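Local coordinates for putative DNA-binding protein (Salmonella typhimurium, PDB 2NMU), which is of uncharacterised function, though its PCC (PPC) domain family is generally linked to DNA binding, and it assembles from three copies of the chain, at residues 21-26 against 120-125; 55-60 against 111-116; 73-78 against 97-102; 129-134 against 142-147. One frame throughout, in Å; residues are numbered along the deposited sequence.

Interaction 1: 21-26 against 120-125; sequences YALRLL and LVIGEL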
loop_
_atom_site.group_PDB
_atom_site.type_symbol
_atom_site.label_atom_id
_atom_site.label_comp_id
_atom_site.label_asym_id
_atom_site.label_seq_id
_atom_site.Cartn_x
_atom_site.Cartn_y
_atom_site.Cartn_z
ATOM N N TYR A 21 -8.818 6.412 10.614
ATOM C CA TYR A 21 -8.268 6.492 11.959
ATOM C C TYR A 21 -6.756 6.416 11.858
ATOM O O TYR A 21 -6.223 5.673 11.037
ATOM C CB TYR A 21 -8.732 5.318 12.819
ATOM C CG TYR A 21 -10.221 5.202 12.993
ATOM C CD1 TYR A 21 -11.020 4.660 11.993
ATOM C CD2 TYR A 21 -10.834 5.616 14.173
ATOM C CE1 TYR A 21 -12.401 4.526 12.167
ATOM C CE2 TYR A 21 -12.210 5.488 14.356
ATOM C CZ TYR A 21 -12.983 4.943 13.354
ATOM O OH TYR A 21 -14.333 4.811 13.544
ATOM N N ALA A 22 -6.063 7.184 12.688
ATOM C CA ALA A 22 -4.608 7.157 12.697
ATOM C C ALA A 22 -4.178 6.677 14.074
ATOM O O ALA A 22 -4.728 7.102 15.089
ATOM C CB ALA A 22 -4.044 8.547 12.417
ATOM N N LEU A 23 -3.211 5.774 14.120
ATOM C CA LEU A 23 -2.750 5.289 15.407
ATOM C C LEU A 23 -1.292 4.882 15.371
ATOM O O LEU A 23 -0.724 4.654 14.304
ATOM C CB LEU A 23 -3.601 4.108 15.888
ATOM C CG LEU A 23 -3.669 2.820 15.065
ATOM C CD1 LEU A 23 -4.142 1.678 15.953
ATOM C CD2 LEU A 23 -4.609 3.009 13.882
ATOM N N ARG A 24 -0.688 4.813 16.549
ATOM C CA ARG A 24 0.704 4.413 16.658
ATOM C C ARG A 24 0.829 3.317 17.706
ATOM O O ARG A 24 0.415 3.503 18.848
ATOM C CB ARG A 24 1.586 5.593 17.071
ATOM C CG ARG A 24 3.059 5.212 17.154
ATOM C CD ARG A 24 3.750 5.780 18.385
ATOM N NE ARG A 24 5.023 5.099 18.614
ATOM C CZ ARG A 24 5.808 5.292 19.671
ATOM N NH1 ARG A 24 5.460 6.160 20.616
ATOM N NH2 ARG A 24 6.935 4.600 19.790
ATOM N N LEU A 25 1.378 2.173 17.316
ATOM C CA LEU A 25 1.573 1.080 18.260
ATOM C C LEU A 25 2.932 1.293 18.922
ATOM O O LEU A 25 3.833 1.900 18.338
ATOM C CB LEU A 25 1.515 -0.274 17.551
ATOM C CG LEU A 25 0.209 -0.560 16.794
ATOM C CD1 LEU A 25 0.185 -2.018 16.373
ATOM C CD2 LEU A 25 -1.000 -0.249 17.672
ATOM N N LEU A 26 3.074 0.792 20.143
ATOM C CA LEU A 26 4.300 0.977 20.914
ATOM C C LEU A 26 5.242 -0.219 20.953
ATOM O O LEU A 26 4.847 -1.350 20.680
ATOM C CB LEU A 26 3.929 1.366 22.351
ATOM C CG LEU A 26 2.952 2.535 22.518
ATOM C CD1 LEU A 26 2.658 2.747 23.993
ATOM C CD2 LEU A 26 3.538 3.796 21.902
ATOM N N LEU A 120 -0.124 3.556 11.657
ATOM C CA LEU A 120 -1.176 3.033 10.804
ATOM C C LEU A 120 -2.292 4.013 10.512
ATOM O O LEU A 120 -2.655 4.829 11.354
ATOM C CB LEU A 120 -1.816 1.811 11.468
ATOM C CG LEU A 120 -1.006 0.545 11.735
ATOM C CD1 LEU A 120 -1.436 -0.068 13.060
ATOM C CD2 LEU A 120 -1.219 -0.431 10.592
ATOM N N VAL A 121 -2.829 3.925 9.301
ATOM C CA VAL A 121 -3.981 4.727 8.926
ATOM C C VAL A 121 -4.953 3.636 8.507
ATOM O O VAL A 121 -4.694 2.892 7.562
ATOM C CB VAL A 121 -3.703 5.661 7.740
ATOM C CG1 VAL A 121 -4.993 6.369 7.330
ATOM C CG2 VAL A 121 -2.649 6.690 8.129
ATOM N N ILE A 122 -6.053 3.517 9.237
ATOM C CA ILE A 122 -7.036 2.492 8.947
ATOM C C ILE A 122 -8.319 3.118 8.433
ATOM O O ILE A 122 -8.807 4.098 8.987
ATOM C CB ILE A 122 -7.332 1.659 10.211
ATOM C CG1 ILE A 122 -6.059 0.923 10.643
ATOM C CG2 ILE A 122 -8.466 0.674 9.945
ATOM C CD1 ILE A 122 -6.173 0.215 11.983
ATOM N N GLY A 123 -8.841 2.557 7.351
ATOM C CA GLY A 123 -10.078 3.057 6.788
ATOM C C GLY A 123 -11.226 2.141 7.163
ATOM O O GLY A 123 -11.043 0.935 7.306
ATOM N N GLU A 124 -12.403 2.729 7.350
ATOM C CA GLU A 124 -13.622 1.993 7.684
ATOM C C GLU A 124 -14.666 2.442 6.655
ATOM O O GLU A 124 -14.764 3.627 6.350
ATOM C CB GLU A 124 -14.092 2.342 9.102
ATOM C CG GLU A 124 -15.554 1.990 9.381
ATOM C CD GLU A 124 -15.793 0.506 9.592
ATOM O OE1 GLU A 124 -14.966 -0.313 9.143
ATOM O OE2 GLU A 124 -16.827 0.152 10.202
ATOM N N LEU A 125 -15.419 1.493 6.109
ATOM C CA LEU A 125 -16.443 1.783 5.103
ATOM C C LEU A 125 -17.811 1.648 5.770
ATOM O O LEU A 125 -18.379 0.562 5.814
ATOM C CB LEU A 125 -16.311 0.787 3.945
ATOM C CG LEU A 125 -14.931 0.780 3.268
ATOM C CD1 LEU A 125 -14.766 -0.473 2.419
ATOM C CD2 LEU A 125 -14.778 2.031 2.419
#
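Tyr21 and Ile122 exchange two backbone hydrogen bonds, and Leu23 and Leu120 do the same two residues on, making strands 15-25 and 114-124 antiparallel neighbours at one side of the large sheet of the PCC domain. The hydrogen-bonded pairs put Tyr21, Leu23, Leu120 and Ile122 on one face; between them Ala22 and Val121 form a non-hydrogen-bonded pair on the other. Over 21-25 and 120-124 the axes run 148° apart, a clear twist.

The tight part is the leucine and isoleucine cluster. Leu23 holds CG between its backbone N and carbonyl carbon (chi1 61°), a less common choice for leucine that turns its CD2 methyl across the strand gap. There CD2 lies 3.7 Å from CD1 of Ile122 and 3.9 Å from CB of Leu120. CD1 of Leu120 lies between Leu23 and Leu25, 4.1 Å from CG of Leu25. Branched aliphatic chains suit this face because helix 31-42 covers it, Phe38 touching Leu23 and Leu35 touching Leu120.

On the opposite face the small Ala22 is packed by Ile145 of the second subunit, and Val121 by Trp48 of that subunit. The contact is looser at Arg24, which is partly exposed and does not touch 120-125; its guanidinium reaches along strand 114-124 to the earlier residues Thr116 (O) and Thr117 (OG1). Glu124, at the far end, gives its carboxylate to the backbone N atoms of Arg45 and Ala46 and to Arg148. Its methylene still meets the tyrosine: CB of Glu124 sits near the ring plane of Tyr21, 4.1 Å from CE1.

Interaction 2: 55-60 against 111-116; sequences SLTDVA and GCTVRT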
loop_
_atom_site.group_PDB
_atom_site.type_symbol
_atom_site.label_atom_id
_atom_site.label_comp_id
_atom_site.label_asym_id
_atom_site.label_seq_id
_atom_site.Cartn_x
_atom_site.Cartn_y
_atom_site.Cartn_z
ATOM N N SER A 55 8.494 -0.661 12.413
ATOM C CA SER A 55 9.525 -1.680 12.584
ATOM C C SER A 55 9.069 -2.814 13.492
ATOM O O SER A 55 8.198 -2.629 14.338
ATOM C CB SER A 55 10.782 -1.031 13.170
ATOM O OG SER A 55 10.463 -0.279 14.335
ATOM N N LEU A 56 9.674 -3.986 13.320
ATOM C CA LEU A 56 9.326 -5.152 14.120
ATOM C C LEU A 56 10.569 -5.893 14.599
ATOM O O LEU A 56 11.648 -5.777 14.011
ATOM C CB LEU A 56 8.475 -6.127 13.299
ATOM C CG LEU A 56 7.164 -5.628 12.686
ATOM C CD1 LEU A 56 6.637 -6.667 11.713
ATOM C CD2 LEU A 56 6.150 -5.347 13.784
ATOM N N THR A 57 10.400 -6.656 15.671
ATOM C CA THR A 57 11.471 -7.465 16.228
ATOM C C THR A 57 11.102 -8.905 15.886
ATOM O O THR A 57 11.851 -9.605 15.202
ATOM C CB THR A 57 11.568 -7.290 17.754
ATOM O OG1 THR A 57 11.993 -5.952 18.049
ATOM C CG2 THR A 57 12.568 -8.277 18.348
ATOM N N ASP A 58 9.940 -9.343 16.358
ATOM C CA ASP A 58 9.470 -10.687 16.054
ATOM C C ASP A 58 8.530 -10.605 14.857
ATOM O O ASP A 58 7.713 -9.690 14.759
ATOM C CB ASP A 58 8.723 -11.293 17.245
ATOM C CG ASP A 58 9.597 -11.419 18.478
ATOM O OD1 ASP A 58 10.703 -11.981 18.370
ATOM O OD2 ASP A 58 9.175 -10.957 19.555
ATOM N N VAL A 59 8.659 -11.560 13.945
ATOM C CA VAL A 59 7.819 -11.607 12.758
ATOM C C VAL A 59 7.226 -13.000 12.632
ATOM O O VAL A 59 7.939 -13.997 12.749
ATOM C CB VAL A 59 8.631 -11.285 11.479
ATOM C CG1 VAL A 59 7.737 -11.391 10.244
ATOM C CG2 VAL A 59 9.223 -9.889 11.577
ATOM N N ALA A 60 5.917 -13.060 12.409
ATOM C CA ALA A 60 5.204 -14.323 12.252
ATOM C C ALA A 60 4.499 -14.293 10.900
ATOM O O ALA A 60 3.541 -13.544 10.705
ATOM C CB ALA A 60 4.188 -14.495 13.380
ATOM N N GLY A 111 1.764 -12.748 16.427
ATOM C CA GLY A 111 3.136 -12.957 16.848
ATOM C C GLY A 111 4.123 -11.896 16.402
ATOM O O GLY A 111 5.296 -11.949 16.773
ATOM N N CYS A 112 3.674 -10.940 15.596
ATOM C CA CYS A 112 4.568 -9.872 15.155
ATOM C C CYS A 112 4.633 -8.825 16.264
ATOM O O CYS A 112 3.601 -8.332 16.713
ATOM C CB CYS A 112 4.048 -9.235 13.864
ATOM S SG CYS A 112 4.021 -10.358 12.452
ATOM N N THR A 113 5.837 -8.480 16.706
ATOM C CA THR A 113 5.979 -7.495 17.774
ATOM C C THR A 113 6.658 -6.217 17.308
ATOM O O THR A 113 7.647 -6.255 16.577
ATOM C CB THR A 113 6.778 -8.066 18.961
ATOM O OG1 THR A 113 8.104 -8.391 18.529
ATOM C CG2 THR A 113 6.103 -9.318 19.502
ATOM N N VAL A 114 6.123 -5.083 17.750
ATOM C CA VAL A 114 6.660 -3.783 17.377
ATOM C C VAL A 114 8.050 -3.562 17.963
ATOM O O VAL A 114 8.297 -3.873 19.132
ATOM C CB VAL A 114 5.724 -2.650 17.862
ATOM C CG1 VAL A 114 6.286 -1.296 17.468
ATOM C CG2 VAL A 114 4.335 -2.836 17.271
ATOM N N ARG A 115 8.963 -3.037 17.147
ATOM C CA ARG A 115 10.319 -2.763 17.613
ATOM C C ARG A 115 10.367 -1.346 18.179
ATOM O O ARG A 115 10.488 -1.170 19.390
ATOM C CB ARG A 115 11.326 -2.924 16.469
ATOM C CG ARG A 115 12.786 -2.778 16.896
ATOM C CD ARG A 115 13.710 -3.575 15.978
ATOM N NE ARG A 115 13.601 -3.162 14.582
ATOM C CZ ARG A 115 14.098 -2.031 14.093
ATOM N NH1 ARG A 115 14.750 -1.190 14.889
ATOM N NH2 ARG A 115 13.940 -1.736 12.809
ATOM N N THR A 116 10.260 -0.337 17.313
ATOM C CA THR A 116 10.269 1.046 17.775
ATOM C C THR A 116 8.898 1.698 17.627
ATOM O O THR A 116 8.489 2.498 18.467
ATOM C CB THR A 116 11.303 1.917 17.010
ATOM O OG1 THR A 116 10.970 1.966 15.617
ATOM C CG2 THR A 116 12.710 1.351 17.184
HETATM O O HOH W 1 10.244 -5.417 20.528
#
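Thr113 is held through its hydroxyl and both backbone polar groups by the corner at Thr57 and Asp58, where the chain passes from strand 47-56 into strand 59-62; 111-116 leads into strand 114-124. OG1 of Thr113 accepts the backbone N-H of Asp58 at 3.0 Å and donates to OD2 of the same residue, meeting that oxygen from above the carboxylate plane. Threonine suits the place because one hydroxyl can do both, and chi1 of 63° turns OG1 toward the corner. The backbone adds two bonds, Thr57 N to Thr113 O at 2.9 Å and Thr113 N to Asp58 O. Water 1 links Thr57 OG1 with Val114 O.

Toward strand 59-62, Ala60 N points almost straight at SG of Cys112, 3.3 Å away with 172° at the hydrogen, so the sulfur serves as acceptor. Gly111 has the positive phi that suits glycine, and its CA lies 3.9 Å from CB of Ala60.

At the other end Arg115 N binds Ser55 O at 2.9 Å. Its side chain bends at chi3 and lays one guanidinium face over CB of Ser55, while NE makes a weak bond at the guanidinium edge to Leu56 O. Next to it, OG of Ser55 and OG1 of Thr116 share a short 2.6 Å hydrogen bond.

In the second shell, Glu77 forms a salt bridge with NH2 of Arg115, which also bonds Phe76 O, and OD1 of Asp58 bonds Thr73.

Where strand pairing is interrupted, a hydroxyl and a thiol thus satisfy the backbone N-H groups of Asp58 and Ala60.

Interaction 3: 73-78 against 97-102; sequences TGTFEV and SDPYGV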
loop_
_atom_site.group_PDB
_atom_site.type_symbol
_atom_site.label_atom_id
_atom_site.label_comp_id
_atom_site.label_asym_id
_atom_site.label_seq_id
_atom_site.Cartn_x
_atom_site.Cartn_y
_atom_site.Cartn_z
ATOM N N THR A 73 13.001 -13.593 14.305
ATOM C CA THR A 73 13.325 -12.593 15.309
ATOM C C THR A 73 14.568 -11.869 14.812
ATOM O O THR A 73 15.520 -12.503 14.358
ATOM C CB THR A 73 13.627 -13.228 16.691
ATOM O OG1 THR A 73 12.452 -13.877 17.192
ATOM C CG2 THR A 73 14.061 -12.157 17.685
ATOM N N GLY A 74 14.550 -10.545 14.885
ATOM C CA GLY A 74 15.690 -9.772 14.430
ATOM C C GLY A 74 15.376 -8.291 14.398
ATOM O O GLY A 74 14.654 -7.780 15.253
ATOM N N THR A 75 15.927 -7.604 13.406
ATOM C CA THR A 75 15.718 -6.173 13.238
ATOM C C THR A 75 15.069 -6.006 11.874
ATOM O O THR A 75 15.732 -6.131 10.846
ATOM C CB THR A 75 17.061 -5.418 13.273
ATOM O OG1 THR A 75 17.729 -5.713 14.506
ATOM C CG2 THR A 75 16.840 -3.913 13.173
ATOM N N PHE A 76 13.773 -5.721 11.872
ATOM C CA PHE A 76 13.019 -5.594 10.630
ATOM C C PHE A 76 12.264 -4.281 10.471
ATOM O O PHE A 76 11.807 -3.685 11.447
ATOM C CB PHE A 76 11.989 -6.722 10.539
ATOM C CG PHE A 76 12.580 -8.100 10.491
ATOM C CD1 PHE A 76 13.081 -8.615 9.304
ATOM C CD2 PHE A 76 12.602 -8.902 11.629
ATOM C CE1 PHE A 76 13.594 -9.912 9.246
ATOM C CE2 PHE A 76 13.112 -10.200 11.583
ATOM C CZ PHE A 76 13.609 -10.705 10.388
ATOM N N GLU A 77 12.136 -3.837 9.226
ATOM C CA GLU A 77 11.373 -2.637 8.915
ATOM C C GLU A 77 10.120 -3.155 8.223
ATOM O O GLU A 77 10.192 -4.108 7.442
ATOM C CB GLU A 77 12.128 -1.725 7.937
ATOM C CG GLU A 77 13.351 -1.032 8.514
ATOM C CD GLU A 77 12.993 0.021 9.540
ATOM O OE1 GLU A 77 12.469 1.087 9.150
ATOM O OE2 GLU A 77 13.229 -0.216 10.740
ATOM N N VAL A 78 8.974 -2.564 8.529
ATOM C CA VAL A 78 7.740 -2.964 7.870
ATOM C C VAL A 78 7.687 -2.167 6.573
ATOM O O VAL A 78 7.613 -0.943 6.598
ATOM C CB VAL A 78 6.501 -2.618 8.707
ATOM C CG1 VAL A 78 5.236 -2.844 7.879
ATOM C CG2 VAL A 78 6.479 -3.473 9.958
ATOM N N SER A 97 11.790 -5.916 5.634
ATOM C CA SER A 97 13.153 -5.855 5.105
ATOM C C SER A 97 14.120 -5.915 6.284
ATOM O O SER A 97 13.832 -5.360 7.349
ATOM C CB SER A 97 13.373 -4.560 4.308
ATOM O OG SER A 97 13.214 -3.398 5.110
ATOM N N ASP A 98 15.253 -6.592 6.102
ATOM C CA ASP A 98 16.234 -6.718 7.181
ATOM C C ASP A 98 17.369 -5.686 7.076
ATOM O O ASP A 98 17.356 -4.828 6.188
ATOM C CB ASP A 98 16.790 -8.152 7.246
ATOM C CG ASP A 98 17.640 -8.525 6.044
ATOM O OD1 ASP A 98 18.102 -7.624 5.322
ATOM O OD2 ASP A 98 17.860 -9.742 5.844
ATOM N N PRO A 99 18.362 -5.748 7.985
ATOM C CA PRO A 99 19.469 -4.785 7.953
ATOM C C PRO A 99 20.305 -4.745 6.680
ATOM O O PRO A 99 21.185 -3.896 6.544
ATOM C CB PRO A 99 20.304 -5.178 9.173
ATOM C CG PRO A 99 19.300 -5.765 10.102
ATOM C CD PRO A 99 18.479 -6.619 9.166
ATOM N N TYR A 100 20.031 -5.647 5.747
ATOM C CA TYR A 100 20.799 -5.686 4.513
ATOM C C TYR A 100 19.926 -5.488 3.272
ATOM O O TYR A 100 20.350 -5.753 2.144
ATOM C CB TYR A 100 21.577 -7.000 4.463
ATOM C CG TYR A 100 22.390 -7.183 5.722
ATOM C CD1 TYR A 100 23.475 -6.355 5.997
ATOM C CD2 TYR A 100 22.010 -8.105 6.694
ATOM C CE1 TYR A 100 24.160 -6.432 7.217
ATOM C CE2 TYR A 100 22.687 -8.192 7.919
ATOM C CZ TYR A 100 23.755 -7.350 8.173
ATOM O OH TYR A 100 24.405 -7.406 9.387
ATOM N N GLY A 101 18.708 -5.002 3.497
ATOM C CA GLY A 101 17.787 -4.730 2.406
ATOM C C GLY A 101 16.958 -5.901 1.920
ATOM O O GLY A 101 16.014 -5.712 1.144
ATOM N N VAL A 102 17.302 -7.104 2.372
ATOM C CA VAL A 102 16.594 -8.314 1.971
ATOM C C VAL A 102 15.161 -8.332 2.487
ATOM O O VAL A 102 14.907 -8.054 3.660
ATOM C CB VAL A 102 17.317 -9.565 2.493
ATOM C CG1 VAL A 102 16.631 -10.818 1.971
ATOM C CG2 VAL A 102 18.783 -9.527 2.065
#
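Pro99 lies against Thr75, its CG 3.9 Å from CB of Thr75 and its CD 3.3 Å from the carbonyl O of that residue. The proline ring has no N-H to offer, and Thr75 O, buried here, finds no hydrogen-bond partner in the model. A residue further along, Phe76 and Asp98 meet at a slant: CE1 of the ring is 4.2 Å from CB of Asp98, and ring and carboxylate planes are 27° apart. The edge of the phenyl group is turned to Ser97 O. Phe76 sets CG anti to its carbonyl carbon (chi1 -63°), which carries the ring along the flank of the opposing backbone.

Glu77 and Ser97 form the antiparallel hydrogen-bonded pair, with 3.0 Å from Glu77 N to Ser97 O and the same from Ser97 N to Glu77 O. Their side chains share a face, where OG of Ser97 rests 3.5 Å from CB of Glu77. A small serine fits beside the bent glutamate, whose carboxylate leaves the pair for Arg115.

Past this pair the chain leaves the strand in a type I beta turn from Asp98 to Gly101. OD1 of Asp98 accepts the N-H of Tyr100 at 2.8 Å, an Asx turn, and Gly101 supplies the positive phi that closes the bend.

The contact joins the start of strand 75-86 to the end of strand 89-97, its partner in a hairpin. On its other side strand 75-86 adjoins strand 47-56, where Phe76 bonds Leu56 through the backbone, and Gly65 and Gln66 of the second subunit pack on Thr75 and Pro99.

Interaction 4: 129-134 against 142-147; sequences TFSRQP and ELHISS
Water 2 is held by three groups: it donates to Thr129 O at 2.9 Å and hydrogen-bonds OG of Ser131 and, at 2.8 Å, OG of Ser146. The two serines flank it from opposite strands on one face; their short hydroxyls suit a site where a water bridges the strands. Beside them, OG of Ser131 lies in the plane of the His144 ring at its edge, 3.4 Å from CD2, and CG of Gln133 packs 3.4 Å from CB of His144.

These strands, 128-134 and 141-147, form a two-stranded antiparallel beta hairpin, strongly twisted, with 131° between the directions of 129-134 and 142-147, and bonded through the Thr129-Ser146, Ser131-His144 and Gln133-Glu142 pairs.

The other face is mostly apolar, with Arg132 laid against Leu143. Leu143, with CG anti to its backbone N (chi1 179°), sends CD1 over the face of the Phe130 ring in a CH-pi contact, 4.1 Å from the ring centroid. The same methyl sits over the centre of the Arg132 guanidinium, a flat group able to cover a leucine while its N-H groups bind outward, to Glu86 and Thr84 of the same chain and Glu119 of the third subunit. Ile145 lies beside Phe130, its CG1 3.9 Å from CE1 of the ring.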
loop_
_atom_site.group_PDB
_atom_site.type_symbol
_atom_site.label_atom_id
_atom_site.label_comp_id
_atom_site.label_asym_id
_atom_site.label_seq_id
_atom_site.Cartn_x
_atom_site.Cartn_y
_atom_site.Cartn_z
ATOM N N THR A 129 -20.364 -4.002 5.221
ATOM C CA THR A 129 -20.059 -4.918 6.308
ATOM C C THR A 129 -19.283 -6.090 5.725
ATOM O O THR A 129 -19.711 -6.693 4.736
ATOM C CB THR A 129 -21.342 -5.457 6.986
ATOM O OG1 THR A 129 -22.002 -4.393 7.684
ATOM C CG2 THR A 129 -20.995 -6.560 7.974
ATOM N N PHE A 130 -18.133 -6.397 6.323
ATOM C CA PHE A 130 -17.312 -7.516 5.868
ATOM C C PHE A 130 -17.567 -8.736 6.742
ATOM O O PHE A 130 -17.720 -8.620 7.957
ATOM C CB PHE A 130 -15.812 -7.213 5.980
ATOM C CG PHE A 130 -15.298 -6.185 5.008
ATOM C CD1 PHE A 130 -16.026 -5.818 3.882
ATOM C CD2 PHE A 130 -14.046 -5.604 5.211
ATOM C CE1 PHE A 130 -15.518 -4.893 2.974
ATOM C CE2 PHE A 130 -13.530 -4.680 4.315
ATOM C CZ PHE A 130 -14.267 -4.323 3.192
ATOM N N SER A 131 -17.607 -9.906 6.123
ATOM C CA SER A 131 -17.771 -11.152 6.859
ATOM C C SER A 131 -16.998 -12.206 6.080
ATOM O O SER A 131 -16.612 -11.978 4.934
ATOM C CB SER A 131 -19.254 -11.540 6.989
ATOM O OG SER A 131 -19.874 -11.709 5.728
ATOM N N ARG A 132 -16.739 -13.341 6.711
ATOM C CA ARG A 132 -16.017 -14.420 6.057
ATOM C C ARG A 132 -17.003 -15.570 5.886
ATOM O O ARG A 132 -17.441 -16.167 6.867
ATOM C CB ARG A 132 -14.827 -14.854 6.915
ATOM C CG ARG A 132 -13.899 -13.705 7.303
ATOM C CD ARG A 132 -13.150 -13.129 6.104
ATOM N NE ARG A 132 -12.613 -11.802 6.406
ATOM C CZ ARG A 132 -11.765 -11.133 5.627
ATOM N NH1 ARG A 132 -11.339 -11.663 4.486
ATOM N NH2 ARG A 132 -11.357 -9.922 5.983
ATOM N N GLN A 133 -17.358 -15.862 4.640
ATOM C CA GLN A 133 -18.313 -16.925 4.336
ATOM C C GLN A 133 -17.656 -18.016 3.501
ATOM O O GLN A 133 -16.812 -17.734 2.649
ATOM C CB GLN A 133 -19.499 -16.346 3.567
ATOM C CG GLN A 133 -20.127 -15.128 4.217
ATOM C CD GLN A 133 -20.904 -15.460 5.472
ATOM O OE1 GLN A 133 -21.365 -14.566 6.179
ATOM N NE2 GLN A 133 -21.064 -16.750 5.751
ATOM N N PRO A 134 -18.050 -19.280 3.719
ATOM C CA PRO A 134 -17.461 -20.383 2.957
ATOM C C PRO A 134 -17.613 -20.242 1.445
ATOM O O PRO A 134 -18.702 -19.972 0.936
ATOM C CB PRO A 134 -18.186 -21.616 3.508
ATOM C CG PRO A 134 -19.516 -21.071 3.924
ATOM C CD PRO A 134 -19.141 -19.764 4.587
ATOM N N GLU A 142 -14.110 -16.946 2.694
ATOM C CA GLU A 142 -13.611 -15.784 1.974
ATOM C C GLU A 142 -14.417 -14.527 2.262
ATOM O O GLU A 142 -15.509 -14.578 2.829
ATOM C CB GLU A 142 -13.618 -16.070 0.470
ATOM C CG GLU A 142 -12.878 -17.341 0.074
ATOM C CD GLU A 142 -11.368 -17.228 0.228
ATOM O OE1 GLU A 142 -10.877 -16.129 0.563
ATOM O OE2 GLU A 142 -10.672 -18.241 0.005
ATOM N N LEU A 143 -13.864 -13.393 1.854
ATOM C CA LEU A 143 -14.499 -12.107 2.068
ATOM C C LEU A 143 -15.865 -11.999 1.407
ATOM O O LEU A 143 -16.005 -12.246 0.213
ATOM C CB LEU A 143 -13.596 -10.986 1.541
ATOM C CG LEU A 143 -14.153 -9.568 1.692
ATOM C CD1 LEU A 143 -14.268 -9.224 3.176
ATOM C CD2 LEU A 143 -13.242 -8.576 0.981
ATOM N N HIS A 144 -16.864 -11.639 2.205
ATOM C CA HIS A 144 -18.226 -11.444 1.727
ATOM C C HIS A 144 -18.574 -10.006 2.084
ATOM O O HIS A 144 -18.425 -9.591 3.234
ATOM C CB HIS A 144 -19.198 -12.402 2.422
ATOM C CG HIS A 144 -20.637 -12.140 2.100
ATOM N ND1 HIS A 144 -21.144 -12.241 0.822
ATOM C CD2 HIS A 144 -21.674 -11.764 2.886
ATOM C CE1 HIS A 144 -22.430 -11.937 0.834
ATOM N NE2 HIS A 144 -22.777 -11.644 2.075
ATOM N N ILE A 145 -19.030 -9.251 1.091
ATOM C CA ILE A 145 -19.366 -7.851 1.287
ATOM C C ILE A 145 -20.860 -7.623 1.144
ATOM O O ILE A 145 -21.451 -7.949 0.118
ATOM C CB ILE A 145 -18.626 -6.983 0.258
ATOM C CG1 ILE A 145 -17.130 -7.307 0.305
ATOM C CG2 ILE A 145 -18.860 -5.510 0.548
ATOM C CD1 ILE A 145 -16.379 -6.932 -0.946
ATOM N N SER A 146 -21.469 -7.064 2.179
ATOM C CA SER A 146 -22.898 -6.789 2.152
ATOM C C SER A 146 -23.160 -5.391 2.688
ATOM O O SER A 146 -22.280 -4.777 3.294
ATOM C CB SER A 146 -23.654 -7.832 2.979
ATOM O OG SER A 146 -23.164 -7.897 4.305
ATOM N N SER A 147 -24.363 -4.885 2.450
ATOM C CA SER A 147 -24.741 -3.556 2.910
ATOM C C SER A 147 -24.861 -3.516 4.433
ATOM O O SER A 147 -25.320 -4.476 5.053
ATOM C CB SER A 147 -26.070 -3.148 2.271
ATOM O OG SER A 147 -26.497 -1.890 2.757
HETATM O O HOH W 2 -20.912 -9.272 5.092
#

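Overall arrangement
Interactions 1, 2 and 3 all belong to the large antiparallel sheet. Interactions 1 and 2 share strand 114-124, their centres about 17 Å apart, and touch through Arg24 and Thr116. Interactions 2 and 3 lie closer, about 10 Å between centres, joined by the Arg115-Glu77 salt bridge. Along the chain, 73-78 and 97-102 fall between the segments of interaction 2, which in turn fall between those of interaction 1. Interaction 4 follows in series as a separate hairpin, about 34 Å from interaction 3 by centres, meeting interaction 1 where Leu125 packs on Phe130. All four also contact other subunits, so each lies at or near a subunit interface of the trimer.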